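Local coordinates for protein glutamine cyclotransferase (PDB 6QRO) that probably catalyses the cyclisation of N-terminal glutamine of peptides to pyroglutamate, as a zinc-binding type II glutaminyl cyclase built like the M28 peptidases, at residues Y35-R40 with A62-R67; V42-R47 with Q55-Y60; L79-Y82 with K86-A89; E122-K127 with H288-T293; V139-E144 with E300-V305. One frame throughout, in Å; residues are numbered along the deposited sequence.

Interaction 1 (Y35-R40 with A62-R67); sequences YAYIER and AGELDR
The closest approach of the two helical backbones, at Tyr-37 and Glu-64, still leaves their CA atoms 9.6 Å apart, so two long side chains must bridge the gap. Both first torsions place CG anti to the carbonyl carbon (chi1 -79° in Tyr-37, -75° in Glu-64). From there the phenol extends across the gap, while the glutamate bends at its second torsion. Glu-64 OE1 lies at the edge of the Tyr-37 ring, near its plane, 3.4 Å from CE1. The same oxygen is 3.3 Å from Tyr-37 OH, a long and weak hydrogen bond donated by the phenol; His-68 NE2 is a second weak partner of this hydroxyl. Ring and carboxylate planes differ by 44°, so the two groups are not stacked.

The other carboxylate oxygen is engaged within its own helix. Arg-67 holds Glu-64 OE2 side-on, with NE and NH2 each 3.3 Å from that one atom and both on the same face of the carboxylate. One oxygen therefore serves the salt bridge and the other the tyrosine, which should limit rotation of the carboxylate.

Leu-143 of helix 132-151 packs against both Tyr-37 and Glu-64. The contact is thus a polar bridge between helices 31-43 and 52-67, lying beside a third helix within the alpha/beta fold of this M28-family protein.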
# COMPACT_ATOMS: atom_id res chain seq x y z
N TYR A 35 -13.68 4.09 -2.16
CA TYR A 35 -14.28 2.88 -2.71
C TYR A 35 -14.32 2.93 -4.24
O TYR A 35 -13.95 1.96 -4.91
CB TYR A 35 -15.69 2.69 -2.12
CG TYR A 35 -16.36 1.36 -2.47
CD1 TYR A 35 -16.79 1.09 -3.76
CD2 TYR A 35 -16.53 0.37 -1.50
CE1 TYR A 35 -17.37 -0.13 -4.08
CE2 TYR A 35 -17.11 -0.86 -1.82
CZ TYR A 35 -17.53 -1.09 -3.11
OH TYR A 35 -18.10 -2.29 -3.45
N ALA A 36 -14.73 4.06 -4.81
CA ALA A 36 -14.77 4.18 -6.27
C ALA A 36 -13.37 4.14 -6.89
O ALA A 36 -13.20 3.60 -7.98
CB ALA A 36 -15.54 5.44 -6.66
N TYR A 37 -12.37 4.70 -6.21
CA TYR A 37 -10.99 4.65 -6.70
C TYR A 37 -10.46 3.20 -6.73
O TYR A 37 -9.75 2.81 -7.66
CB TYR A 37 -10.10 5.52 -5.83
CG TYR A 37 -10.15 7.01 -6.07
CD1 TYR A 37 -10.08 7.54 -7.35
CD2 TYR A 37 -10.26 7.90 -5.00
CE1 TYR A 37 -10.12 8.93 -7.56
CE2 TYR A 37 -10.31 9.28 -5.20
CZ TYR A 37 -10.23 9.78 -6.48
OH TYR A 37 -10.28 11.13 -6.67
N ILE A 38 -10.78 2.41 -5.70
CA ILE A 38 -10.47 0.98 -5.72
C ILE A 38 -11.16 0.32 -6.91
O ILE A 38 -10.55 -0.45 -7.66
CB ILE A 38 -10.89 0.31 -4.40
CG1 ILE A 38 -10.15 0.89 -3.21
CG2 ILE A 38 -10.69 -1.21 -4.47
CD1 ILE A 38 -10.66 0.29 -1.86
N GLU A 39 -12.47 0.58 -7.07
CA GLU A 39 -13.25 -0.01 -8.15
C GLU A 39 -12.68 0.38 -9.50
O GLU A 39 -12.67 -0.43 -10.44
CB GLU A 39 -14.71 0.45 -8.03
CG GLU A 39 -15.80 -0.36 -8.78
CD GLU A 39 -15.93 -0.02 -10.26
OE1 GLU A 39 -15.50 1.06 -10.72
OE2 GLU A 39 -16.49 -0.86 -10.98
N ARG A 40 -12.18 1.61 -9.62
CA ARG A 40 -11.66 2.07 -10.90
C ARG A 40 -10.40 1.32 -11.28
O ARG A 40 -10.25 0.91 -12.43
CB ARG A 40 -11.38 3.59 -10.87
CG ARG A 40 -12.62 4.49 -10.82
CD ARG A 40 -13.29 4.69 -12.18
NE ARG A 40 -12.37 4.91 -13.30
CZ ARG A 40 -12.10 6.11 -13.82
NH1 ARG A 40 -11.27 6.22 -14.86
NH2 ARG A 40 -12.66 7.21 -13.33
N ALA A 62 -1.24 8.14 -11.63
CA ALA A 62 -0.46 9.37 -11.69
C ALA A 62 -1.32 10.57 -12.06
O ALA A 62 -1.17 11.66 -11.49
CB ALA A 62 0.70 9.20 -12.66
N GLY A 63 -2.24 10.39 -13.01
CA GLY A 63 -3.11 11.49 -13.41
C GLY A 63 -3.93 12.02 -12.25
O GLY A 63 -4.04 13.23 -12.07
N GLU A 64 -4.48 11.12 -11.43
CA GLU A 64 -5.27 11.53 -10.27
C GLU A 64 -4.43 12.27 -9.25
O GLU A 64 -4.92 13.21 -8.62
CB GLU A 64 -5.94 10.32 -9.61
CG GLU A 64 -7.12 9.81 -10.42
CD GLU A 64 -8.21 10.85 -10.57
OE1 GLU A 64 -8.72 11.35 -9.56
OE2 GLU A 64 -8.52 11.20 -11.71
N LEU A 65 -3.19 11.83 -9.04
CA LEU A 65 -2.31 12.54 -8.11
C LEU A 65 -2.08 13.97 -8.58
O LEU A 65 -2.05 14.90 -7.76
CB LEU A 65 -0.96 11.83 -7.96
CG LEU A 65 -0.94 10.48 -7.26
CD1 LEU A 65 0.49 9.99 -7.13
CD2 LEU A 65 -1.62 10.59 -5.91
N ASP A 66 -1.86 14.14 -9.88
CA ASP A 66 -1.63 15.46 -10.44
C ASP A 66 -2.88 16.33 -10.37
O ASP A 66 -2.78 17.54 -10.14
CB ASP A 66 -1.10 15.30 -11.87
CG ASP A 66 -0.07 16.36 -12.21
OD1 ASP A 66 -0.23 17.50 -11.75
OD2 ASP A 66 0.95 16.02 -12.83
N ARG A 67 -4.06 15.74 -10.61
CA ARG A 67 -5.31 16.49 -10.49
C ARG A 67 -5.46 17.12 -9.11
O ARG A 67 -6.10 18.17 -8.98
CB ARG A 67 -6.54 15.60 -10.71
CG ARG A 67 -7.81 16.40 -11.01
CD ARG A 67 -9.06 15.54 -11.16
NE ARG A 67 -8.91 14.42 -12.09
CZ ARG A 67 -9.33 14.43 -13.35
NH1 ARG A 67 -9.92 15.51 -13.86
NH2 ARG A 67 -9.16 13.36 -14.11

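Interaction 2 (V42-R47 with Q55-Y60); sequences VAFGPR and QRCADY
Phe-44, in the segment 42-47, reaches onto helix 52-67, and its ring can be followed atom by atom. CB leaves the backbone with CG anti to the carbonyl carbon (chi1 -74°), which turns the ring toward the helix. At one rim position CD2 meets Cys-57 CB at 3.8 Å; at another, CE1 rests 3.7 Å from Arg-56 CB, whose extended chain then leads away. Further out, CE2 and the terminal CZ both press on Tyr-60, CZ being 3.7 Å from its CB. One ring face lies against the backbone of the helix, at Cys-57 CA and Arg-56 C. The rings of Phe-44 and Tyr-60 meet obliquely, neither stacked nor edge-to-face. The Cys-57 sulfur is likewise oblique to the Phe-44 ring, SG lying 4.8 Å from its centroid.

That sulfur also touches Arg-47, whose CG is 3.5 Å from SG. Bends at the second and third torsions fold the arginine back, so that NH2 donates to Gly-45 O at 3.1 Å. Gly-45, with positive phi, is where the chain leaves helical geometry.

The turn that follows helix 31-43 is thus packed on helix 52-67 through Phe-44 and Arg-47. Tyr-60 extends the contact back to Tyr-37 and Arg-40 of helix 31-43, while Cys-57 meets Trp-110 in the loop after strand 103-109.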
# COMPACT_ATOMS: atom_id res chain seq x y z
N VAL A 42 -9.35 -1.78 -10.17
CA VAL A 42 -9.71 -3.17 -10.43
C VAL A 42 -10.48 -3.29 -11.74
O VAL A 42 -10.44 -4.33 -12.40
CB VAL A 42 -10.50 -3.76 -9.23
CG1 VAL A 42 -11.06 -5.14 -9.54
CG2 VAL A 42 -9.64 -3.83 -8.00
N ALA A 43 -11.22 -2.24 -12.12
CA ALA A 43 -12.00 -2.27 -13.36
C ALA A 43 -11.13 -2.33 -14.60
O ALA A 43 -11.62 -2.72 -15.67
CB ALA A 43 -12.92 -1.05 -13.45
N PHE A 44 -9.85 -1.96 -14.48
CA PHE A 44 -8.91 -2.13 -15.59
C PHE A 44 -8.62 -3.60 -15.89
O PHE A 44 -8.10 -3.90 -16.97
CB PHE A 44 -7.59 -1.42 -15.28
CG PHE A 44 -7.67 0.09 -15.38
CD1 PHE A 44 -7.83 0.70 -16.61
CD2 PHE A 44 -7.58 0.88 -14.25
CE1 PHE A 44 -7.89 2.08 -16.72
CE2 PHE A 44 -7.64 2.27 -14.35
CZ PHE A 44 -7.80 2.87 -15.58
N GLY A 45 -8.92 -4.51 -14.98
CA GLY A 45 -8.32 -5.81 -15.03
C GLY A 45 -7.11 -5.83 -14.12
O GLY A 45 -6.68 -4.79 -13.59
N PRO A 46 -6.55 -7.02 -13.89
CA PRO A 46 -5.44 -7.14 -12.93
C PRO A 46 -4.29 -6.22 -13.31
O PRO A 46 -4.00 -6.01 -14.48
CB PRO A 46 -5.05 -8.62 -13.02
CG PRO A 46 -6.29 -9.31 -13.47
CD PRO A 46 -6.97 -8.34 -14.41
N ARG A 47 -3.73 -5.57 -12.30
CA ARG A 47 -2.57 -4.70 -12.51
C ARG A 47 -1.27 -5.52 -12.46
O ARG A 47 -0.44 -5.39 -11.55
CB ARG A 47 -2.57 -3.55 -11.50
CG ARG A 47 -3.55 -2.38 -11.85
CD ARG A 47 -5.01 -2.72 -11.56
NE ARG A 47 -5.21 -2.99 -10.13
CZ ARG A 47 -6.00 -3.95 -9.66
NH1 ARG A 47 -6.12 -4.13 -8.35
NH2 ARG A 47 -6.64 -4.76 -10.50
N GLN A 55 -0.57 -0.70 -17.59
CA GLN A 55 -0.17 0.59 -18.17
C GLN A 55 -1.29 1.62 -18.08
O GLN A 55 -1.06 2.77 -17.69
CB GLN A 55 0.26 0.40 -19.62
CG GLN A 55 0.64 1.71 -20.31
CD GLN A 55 1.90 2.34 -19.75
OE1 GLN A 55 2.89 1.66 -19.45
NE2 GLN A 55 1.88 3.66 -19.61
N ARG A 56 -2.51 1.24 -18.45
CA ARG A 56 -3.64 2.16 -18.32
C ARG A 56 -3.83 2.60 -16.88
O ARG A 56 -4.18 3.76 -16.61
CB ARG A 56 -4.91 1.53 -18.87
CG ARG A 56 -5.02 1.59 -20.36
CD ARG A 56 -6.42 1.24 -20.79
NE ARG A 56 -6.51 0.78 -22.18
CZ ARG A 56 -6.22 1.54 -23.23
NH1 ARG A 56 -5.85 2.81 -23.09
NH2 ARG A 56 -6.32 1.04 -24.45
N CYS A 57 -3.62 1.68 -15.94
CA CYS A 57 -3.78 2.01 -14.53
C CYS A 57 -2.66 2.94 -14.05
O CYS A 57 -2.91 3.83 -13.23
CB CYS A 57 -3.82 0.74 -13.71
SG CYS A 57 -4.32 1.05 -12.07
N ALA A 58 -1.43 2.74 -14.52
CA ALA A 58 -0.34 3.67 -14.22
C ALA A 58 -0.70 5.10 -14.61
O ALA A 58 -0.47 6.04 -13.83
CB ALA A 58 0.93 3.22 -14.93
N ASP A 59 -1.21 5.31 -15.83
CA ASP A 59 -1.67 6.65 -16.21
C ASP A 59 -2.74 7.14 -15.28
O ASP A 59 -2.73 8.30 -14.85
CB ASP A 59 -2.19 6.69 -17.66
CG ASP A 59 -1.10 6.74 -18.68
OD1 ASP A 59 0.02 7.12 -18.33
OD2 ASP A 59 -1.37 6.44 -19.86
N TYR A 60 -3.68 6.26 -14.93
CA TYR A 60 -4.81 6.67 -14.12
C TYR A 60 -4.35 7.13 -12.74
O TYR A 60 -4.74 8.20 -12.27
CB TYR A 60 -5.81 5.52 -14.03
CG TYR A 60 -6.91 5.78 -13.08
CD1 TYR A 60 -7.90 6.71 -13.39
CD2 TYR A 60 -6.99 5.10 -11.88
CE1 TYR A 60 -8.92 6.96 -12.52
CE2 TYR A 60 -8.02 5.35 -11.00
CZ TYR A 60 -8.97 6.28 -11.32
OH TYR A 60 -10.00 6.53 -10.45

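Interaction 3 (L79-Y82 with K86-A89); sequences LTAY and KLKA
Leu-79 and Leu-87 face each other as a hydrogen-bonded antiparallel pair in a beta hairpin formed by strands 71-80 and 86-96, with Thr-80 and Lys-86 as the following non-hydrogen-bonded pair. Leu-79 N donates to Leu-87 O at 2.7 Å, with an N-H...O angle of 167°. The return bond, from Leu-87 N to Leu-79 O, is modelled so short that its exact length is doubtful, although the pairing itself is clear from the CA atoms, 4.8 Å apart.

On the face away from the leucines, the Lys-86 chain bends at its second torsion (chi2 -58°) and arches over Thr-80, its ammonium ending at OG1; the modelled bond there is also doubtfully short. Asn-50 binds both Lys-86 O and Lys-88 N, tying a loop to this strand.

The apolar relief lies on the face that carries both leucines. Leu-79 CB and Leu-87 CB are 4.4 Å apart, and the branches diverge, each to an alanine. Each leucine bump is thus matched with an alanine on the opposite segment, whose low profile accommodates the projecting branch. Leu-184 of helix 184-191 packs against both leucines. Leu-79 places CD1 against the methyl of Ala-89, 3.8 Å from its CB. Leu-87 does the same in the other direction, its CD1 lying 3.7 Å from Ala-81 CB.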
# COMPACT_ATOMS: atom_id res chain seq x y z
N LEU A 79 12.82 -4.21 -13.77
CA LEU A 79 13.13 -5.01 -12.60
C LEU A 79 13.03 -6.48 -12.97
O LEU A 79 12.25 -6.85 -13.84
CB LEU A 79 12.20 -4.68 -11.44
CG LEU A 79 12.04 -3.18 -11.18
CD1 LEU A 79 11.11 -2.96 -10.00
CD2 LEU A 79 13.40 -2.54 -10.93
N THR A 80 13.81 -7.31 -12.29
CA THR A 80 13.91 -8.72 -12.61
C THR A 80 13.14 -9.52 -11.57
O THR A 80 13.44 -9.46 -10.37
CB THR A 80 15.38 -9.17 -12.68
OG1 THR A 80 16.07 -8.40 -13.67
CG2 THR A 80 15.49 -10.63 -13.07
N ALA A 81 12.11 -10.24 -12.03
CA ALA A 81 11.32 -11.09 -11.17
C ALA A 81 12.10 -12.35 -10.79
O ALA A 81 13.20 -12.61 -11.30
CB ALA A 81 10.00 -11.46 -11.85
N TYR A 82 11.51 -13.12 -9.87
CA TYR A 82 12.11 -14.36 -9.37
C TYR A 82 12.49 -15.31 -10.50
O TYR A 82 13.47 -16.06 -10.39
CB TYR A 82 11.12 -15.05 -8.41
CG TYR A 82 9.95 -15.66 -9.16
CD1 TYR A 82 8.89 -14.87 -9.59
CD2 TYR A 82 9.95 -17.01 -9.51
CE1 TYR A 82 7.84 -15.41 -10.32
CE2 TYR A 82 8.89 -17.56 -10.24
CZ TYR A 82 7.84 -16.75 -10.64
OH TYR A 82 6.79 -17.28 -11.36
N LYS A 86 12.00 -9.63 -17.01
CA LYS A 86 12.22 -8.20 -16.84
C LYS A 86 10.87 -7.47 -16.73
O LYS A 86 10.06 -7.53 -17.66
CB LYS A 86 13.04 -7.62 -17.99
CG LYS A 86 14.48 -8.12 -18.08
CD LYS A 86 15.24 -7.81 -16.80
CE LYS A 86 16.75 -7.96 -16.98
NZ LYS A 86 17.40 -8.24 -15.68
N LEU A 87 10.63 -6.82 -15.59
CA LEU A 87 9.36 -6.15 -15.32
C LEU A 87 9.52 -4.66 -15.58
O LEU A 87 10.37 -4.00 -14.97
CB LEU A 87 8.91 -6.41 -13.88
CG LEU A 87 8.82 -7.90 -13.54
CD1 LEU A 87 8.33 -8.12 -12.13
CD2 LEU A 87 7.99 -8.67 -14.56
N LYS A 88 8.67 -4.13 -16.45
CA LYS A 88 8.64 -2.71 -16.79
C LYS A 88 7.75 -2.02 -15.77
O LYS A 88 6.54 -1.88 -15.96
CB LYS A 88 8.13 -2.52 -18.21
CG LYS A 88 8.83 -3.41 -19.22
CD LYS A 88 10.23 -2.98 -19.53
CE LYS A 88 10.74 -3.76 -20.75
NZ LYS A 88 11.04 -2.92 -21.95
N ALA A 89 8.38 -1.58 -14.68
CA ALA A 89 7.70 -1.04 -13.51
C ALA A 89 7.61 0.48 -13.55
O ALA A 89 8.42 1.15 -14.18
CB ALA A 89 8.42 -1.47 -12.23

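Interaction 4 (E122-K127 with H288-T293); sequences EANHRK and HTQNDT. With ZN (zinc ion), chain E.
Asn-124 and Gln-290 bring their carboxamides together between two surface loops, each with a type I beta turn, Asn-124 to Lys-127 and Thr-289 to Asp-292; the second loop also carries a ligand of the zinc site. Gln-290 is extended beyond CG (chi2 -162°), a shape that projects its amide across to the other loop. Its OE1 ends 3.3 Å from Asn-124 CG, 3.4 Å from OD1 and 3.5 Å from ND2. These near-equal distances put the oxygen above the flat asparagine amide, and the amide planes are 30° apart. No hydrogen bond joins them: OD1 and OE1 are both acceptors, and the angle at ND2 is poor.

The polar bonds run to other residues. Gln-290 NE2 donates to Pro-128 O, and Asn-124 ND2 to Asp-119 OD2. Asp-119 OD1 in turn takes the backbone N of Gln-290, so this one carboxylate links both loops. Lys-127 lies beside the glutamine amide, its O 3.7 Å and its CB 3.8 Å from Gln-290 NE2, with no hydrogen bond; its fully extended chain then leads away.

Within its loop, Thr-289 forms an ST turn, OG1 accepting from Asn-291 N at 3.0 Å. Just before it, His-288 has left-handed backbone angles, and its side chain (chi1 -68°) is directed into the metal site rather than at the loop 122-127. Asp-134 and Asp-167 are its fellow protein ligands there, and a water also binds the metal. The imidazole coordinates through NE2, 2.3 Å from the zinc ion.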
# COMPACT_ATOMS: atom_id res chain seq x y z
N GLU A 122 -6.58 -25.39 -8.35
CA GLU A 122 -5.24 -25.36 -8.91
C GLU A 122 -5.23 -24.81 -10.33
O GLU A 122 -4.20 -24.33 -10.80
CB GLU A 122 -4.59 -26.74 -8.82
CG GLU A 122 -3.23 -26.82 -9.44
CD GLU A 122 -2.69 -28.23 -9.47
OE1 GLU A 122 -3.18 -29.08 -8.70
OE2 GLU A 122 -1.79 -28.49 -10.29
N ALA A 123 -6.36 -24.89 -11.05
CA ALA A 123 -6.47 -24.29 -12.38
C ALA A 123 -6.24 -22.78 -12.38
O ALA A 123 -6.03 -22.21 -13.45
CB ALA A 123 -7.83 -24.59 -12.99
N ASN A 124 -6.34 -22.12 -11.23
CA ASN A 124 -6.11 -20.68 -11.15
C ASN A 124 -4.72 -20.31 -10.67
O ASN A 124 -4.43 -19.12 -10.56
CB ASN A 124 -7.14 -20.00 -10.24
CG ASN A 124 -8.55 -20.11 -10.78
OD1 ASN A 124 -8.75 -20.15 -12.00
ND2 ASN A 124 -9.53 -20.14 -9.89
N HIS A 125 -3.87 -21.29 -10.32
CA HIS A 125 -2.62 -20.99 -9.63
C HIS A 125 -1.65 -20.17 -10.46
O HIS A 125 -0.84 -19.44 -9.88
CB HIS A 125 -1.95 -22.29 -9.19
CG HIS A 125 -2.58 -22.91 -7.99
ND1 HIS A 125 -2.07 -24.02 -7.35
CD2 HIS A 125 -3.69 -22.57 -7.29
CE1 HIS A 125 -2.83 -24.34 -6.33
NE2 HIS A 125 -3.82 -23.47 -6.27
N ARG A 126 -1.73 -20.22 -11.79
CA ARG A 126 -0.83 -19.41 -12.60
C ARG A 126 -1.54 -18.28 -13.33
O ARG A 126 -0.97 -17.70 -14.26
CB ARG A 126 -0.08 -20.31 -13.59
CG ARG A 126 0.55 -21.43 -12.86
CD ARG A 126 1.76 -22.04 -13.52
NE ARG A 126 2.12 -23.20 -12.70
CZ ARG A 126 3.14 -24.01 -12.93
NH1 ARG A 126 3.95 -23.78 -13.95
NH2 ARG A 126 3.36 -25.03 -12.11
N LYS A 127 -2.77 -17.95 -12.91
CA LYS A 127 -3.61 -16.89 -13.42
C LYS A 127 -3.71 -15.73 -12.43
O LYS A 127 -3.85 -15.95 -11.22
CB LYS A 127 -5.00 -17.45 -13.73
CG LYS A 127 -4.91 -18.58 -14.74
CD LYS A 127 -6.26 -19.09 -15.18
CE LYS A 127 -6.07 -20.22 -16.19
NZ LYS A 127 -7.34 -20.80 -16.68
N HIS A 288 -4.26 -13.97 -2.25
CA HIS A 288 -3.66 -14.67 -3.38
C HIS A 288 -4.58 -15.76 -3.92
O HIS A 288 -4.14 -16.81 -4.38
CB HIS A 288 -2.28 -15.19 -3.01
CG HIS A 288 -1.28 -14.11 -2.81
ND1 HIS A 288 0.07 -14.35 -2.67
CD2 HIS A 288 -1.43 -12.77 -2.76
CE1 HIS A 288 0.71 -13.21 -2.51
NE2 HIS A 288 -0.18 -12.23 -2.56
N THR A 289 -5.88 -15.51 -3.84
CA THR A 289 -6.90 -16.28 -4.52
C THR A 289 -7.63 -15.37 -5.49
O THR A 289 -7.43 -14.15 -5.51
CB THR A 289 -7.91 -16.89 -3.54
OG1 THR A 289 -8.78 -15.86 -3.06
CG2 THR A 289 -7.22 -17.56 -2.36
N GLN A 290 -8.48 -15.97 -6.31
CA GLN A 290 -9.35 -15.17 -7.16
C GLN A 290 -10.62 -14.71 -6.44
O GLN A 290 -11.53 -14.18 -7.08
CB GLN A 290 -9.60 -15.93 -8.47
CG GLN A 290 -8.29 -15.90 -9.25
CD GLN A 290 -8.43 -16.21 -10.72
OE1 GLN A 290 -9.36 -16.89 -11.14
NE2 GLN A 290 -7.49 -15.72 -11.52
N ASN A 291 -10.68 -14.95 -5.13
CA ASN A 291 -11.69 -14.41 -4.23
C ASN A 291 -11.35 -13.00 -3.74
O ASN A 291 -12.13 -12.41 -2.99
CB ASN A 291 -11.84 -15.35 -3.03
CG ASN A 291 -12.37 -16.71 -3.42
OD1 ASN A 291 -13.02 -16.85 -4.45
ND2 ASN A 291 -12.04 -17.72 -2.64
N ASP A 292 -10.19 -12.46 -4.10
CA ASP A 292 -9.84 -11.09 -3.74
C ASP A 292 -10.44 -10.12 -4.77
O ASP A 292 -9.79 -9.64 -5.71
CB ASP A 292 -8.33 -10.95 -3.59
CG ASP A 292 -7.95 -9.60 -3.02
OD1 ASP A 292 -8.88 -8.82 -2.73
OD2 ASP A 292 -6.73 -9.34 -2.84
N THR A 293 -11.74 -9.85 -4.60
CA THR A 293 -12.52 -9.00 -5.50
C THR A 293 -13.12 -7.85 -4.70
O THR A 293 -12.91 -7.73 -3.49
CB THR A 293 -13.64 -9.79 -6.19
OG1 THR A 293 -14.55 -10.26 -5.19
CG2 THR A 293 -13.09 -10.99 -6.95
ZN ZN E . -0.09 -9.93 -2.19
O HOH W 1 0.23 -10.20 -0.49

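Interaction 5 (V139-E144 with E300-V305); sequences VGILLE and ETLKAV
Ile-141 of helix 132-151 packs against Leu-302 and Val-305 of helix 299-314, a wholly apolar helix-helix contact in the buried interior of the alpha/beta fold. The backbones come as near as 6.8 Å, between the CA atoms of Ile-141 and Leu-302, and no hydrogen bond crosses between the segments.

Along 300-305, the helix is first tied to a loop, through the hydroxyl of Thr-301 bonded to Ser-211 O. Leu-302 follows as the first residue to touch helix 132-151. Its CD2 reaches Ile-141 at two neighbouring carbons, 3.9 Å from CG1 and 3.8 Å from CD1, the two side chains crossing at a slant. The same CD2 also meets Ile-38 CD1 of helix 31-43, so this leucine methyl lies where side chains of three helices converge.

The next turn brings Val-305, three residues after Leu-302, back to the same side. It crosses Ile-141 at about a right angle and offers its branched CB together with CG1, which is 3.9 Å from Ile-141 CD1. Leu-206 of strand 203-207 touches both Val-305 and Ile-141, so both helices reach the sheet at this strand.

The isoleucine can reach both partners because its CG1 branch is stretched out, CD1 standing anti to CA (chi2 -176°). That single terminal methyl, Ile-141 CD1, lies 3.8 Å from Leu-302 CD2 and equally 3.8 Å from Val-305 CB.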
# COMPACT_ATOMS: atom_id res chain seq x y z
N VAL A 139 -4.06 1.81 -2.27
CA VAL A 139 -4.01 2.90 -3.24
C VAL A 139 -5.26 3.77 -3.14
O VAL A 139 -5.17 5.00 -3.08
CB VAL A 139 -3.84 2.35 -4.66
CG1 VAL A 139 -3.90 3.48 -5.65
CG2 VAL A 139 -2.51 1.60 -4.79
N GLY A 140 -6.43 3.14 -3.10
CA GLY A 140 -7.68 3.90 -3.11
C GLY A 140 -7.81 4.84 -1.93
O GLY A 140 -8.22 5.99 -2.09
N ILE A 141 -7.42 4.38 -0.74
CA ILE A 141 -7.46 5.24 0.44
C ILE A 141 -6.54 6.44 0.27
O ILE A 141 -6.92 7.59 0.53
CB ILE A 141 -7.14 4.43 1.72
CG1 ILE A 141 -8.33 3.50 2.03
CG2 ILE A 141 -6.82 5.37 2.88
CD1 ILE A 141 -8.20 2.69 3.33
N LEU A 142 -5.32 6.20 -0.22
CA LEU A 142 -4.36 7.27 -0.43
C LEU A 142 -4.80 8.21 -1.56
O LEU A 142 -4.37 9.37 -1.60
CB LEU A 142 -2.98 6.69 -0.75
CG LEU A 142 -2.25 5.96 0.39
CD1 LEU A 142 -0.86 5.54 -0.09
CD2 LEU A 142 -2.17 6.86 1.61
N LEU A 143 -5.60 7.71 -2.49
CA LEU A 143 -6.17 8.55 -3.54
C LEU A 143 -7.16 9.57 -2.99
O LEU A 143 -7.19 10.73 -3.42
CB LEU A 143 -6.84 7.67 -4.59
CG LEU A 143 -5.90 7.02 -5.59
CD1 LEU A 143 -6.64 6.05 -6.53
CD2 LEU A 143 -5.27 8.14 -6.38
N GLU A 144 -8.00 9.15 -2.04
CA GLU A 144 -8.92 10.07 -1.38
C GLU A 144 -8.16 11.04 -0.47
O GLU A 144 -8.52 12.22 -0.37
CB GLU A 144 -9.98 9.26 -0.62
CG GLU A 144 -10.92 10.03 0.27
CD GLU A 144 -11.73 11.07 -0.49
OE1 GLU A 144 -12.30 11.97 0.16
OE2 GLU A 144 -11.82 10.98 -1.74
N GLU A 300 -16.69 0.81 5.82
CA GLU A 300 -16.34 1.08 7.21
C GLU A 300 -14.88 0.75 7.52
O GLU A 300 -14.23 1.46 8.29
CB GLU A 300 -17.28 0.36 8.16
CG GLU A 300 -17.17 0.90 9.58
CD GLU A 300 -17.08 2.40 9.65
OE1 GLU A 300 -16.00 2.92 10.08
OE2 GLU A 300 -18.09 3.06 9.33
N THR A 301 -14.35 -0.34 6.97
CA THR A 301 -12.92 -0.57 7.08
C THR A 301 -12.13 0.57 6.43
O THR A 301 -11.20 1.12 7.03
CB THR A 301 -12.54 -1.91 6.45
OG1 THR A 301 -13.33 -2.95 7.04
CG2 THR A 301 -11.07 -2.21 6.69
N LEU A 302 -12.52 0.96 5.22
CA LEU A 302 -11.86 2.08 4.54
C LEU A 302 -11.96 3.35 5.36
O LEU A 302 -11.00 4.12 5.46
CB LEU A 302 -12.48 2.31 3.16
CG LEU A 302 -12.47 1.20 2.10
CD1 LEU A 302 -13.14 1.70 0.81
CD2 LEU A 302 -11.05 0.73 1.83
N LYS A 303 -13.15 3.58 5.95
CA LYS A 303 -13.43 4.77 6.75
C LYS A 303 -12.52 4.85 7.95
O LYS A 303 -11.93 5.90 8.23
CB LYS A 303 -14.91 4.72 7.19
CG LYS A 303 -15.45 5.90 7.99
CD LYS A 303 -15.54 7.15 7.13
CE LYS A 303 -16.38 8.25 7.77
NZ LYS A 303 -16.60 9.37 6.78
N ALA A 304 -12.35 3.73 8.67
CA ALA A 304 -11.48 3.71 9.84
C ALA A 304 -10.06 4.12 9.49
O ALA A 304 -9.46 4.97 10.15
CB ALA A 304 -11.49 2.32 10.46
N VAL A 305 -9.49 3.49 8.46
CA VAL A 305 -8.11 3.77 8.11
C VAL A 305 -7.98 5.20 7.61
O VAL A 305 -7.05 5.93 8.00
CB VAL A 305 -7.59 2.75 7.07
CG1 VAL A 305 -6.17 3.07 6.67
CG2 VAL A 305 -7.67 1.36 7.60

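Overall arrangement
Interactions 1 and 2 join the same two helices, 31-43 and 52-67, and touch where Tyr-37 and Arg-40 meet Tyr-60; the first bridges a wide gap by polar groups, the second packs aromatic and sulfur groups. Interaction 5 is the buried, purely apolar contact. It touches interaction 1 through Tyr-37 on Leu-143 and Ile-38 on Leu-302, giving a continuous helical cluster. Interaction 3, on the opposite side of the chain's centre from interaction 5, relies on backbone pairing at an outermost strand of the sheet. Interaction 4 is a surface contact of loops without direct hydrogen bonds, yet it holds a zinc ligand; its nearest atoms lie about 6 Å from those of interaction 2.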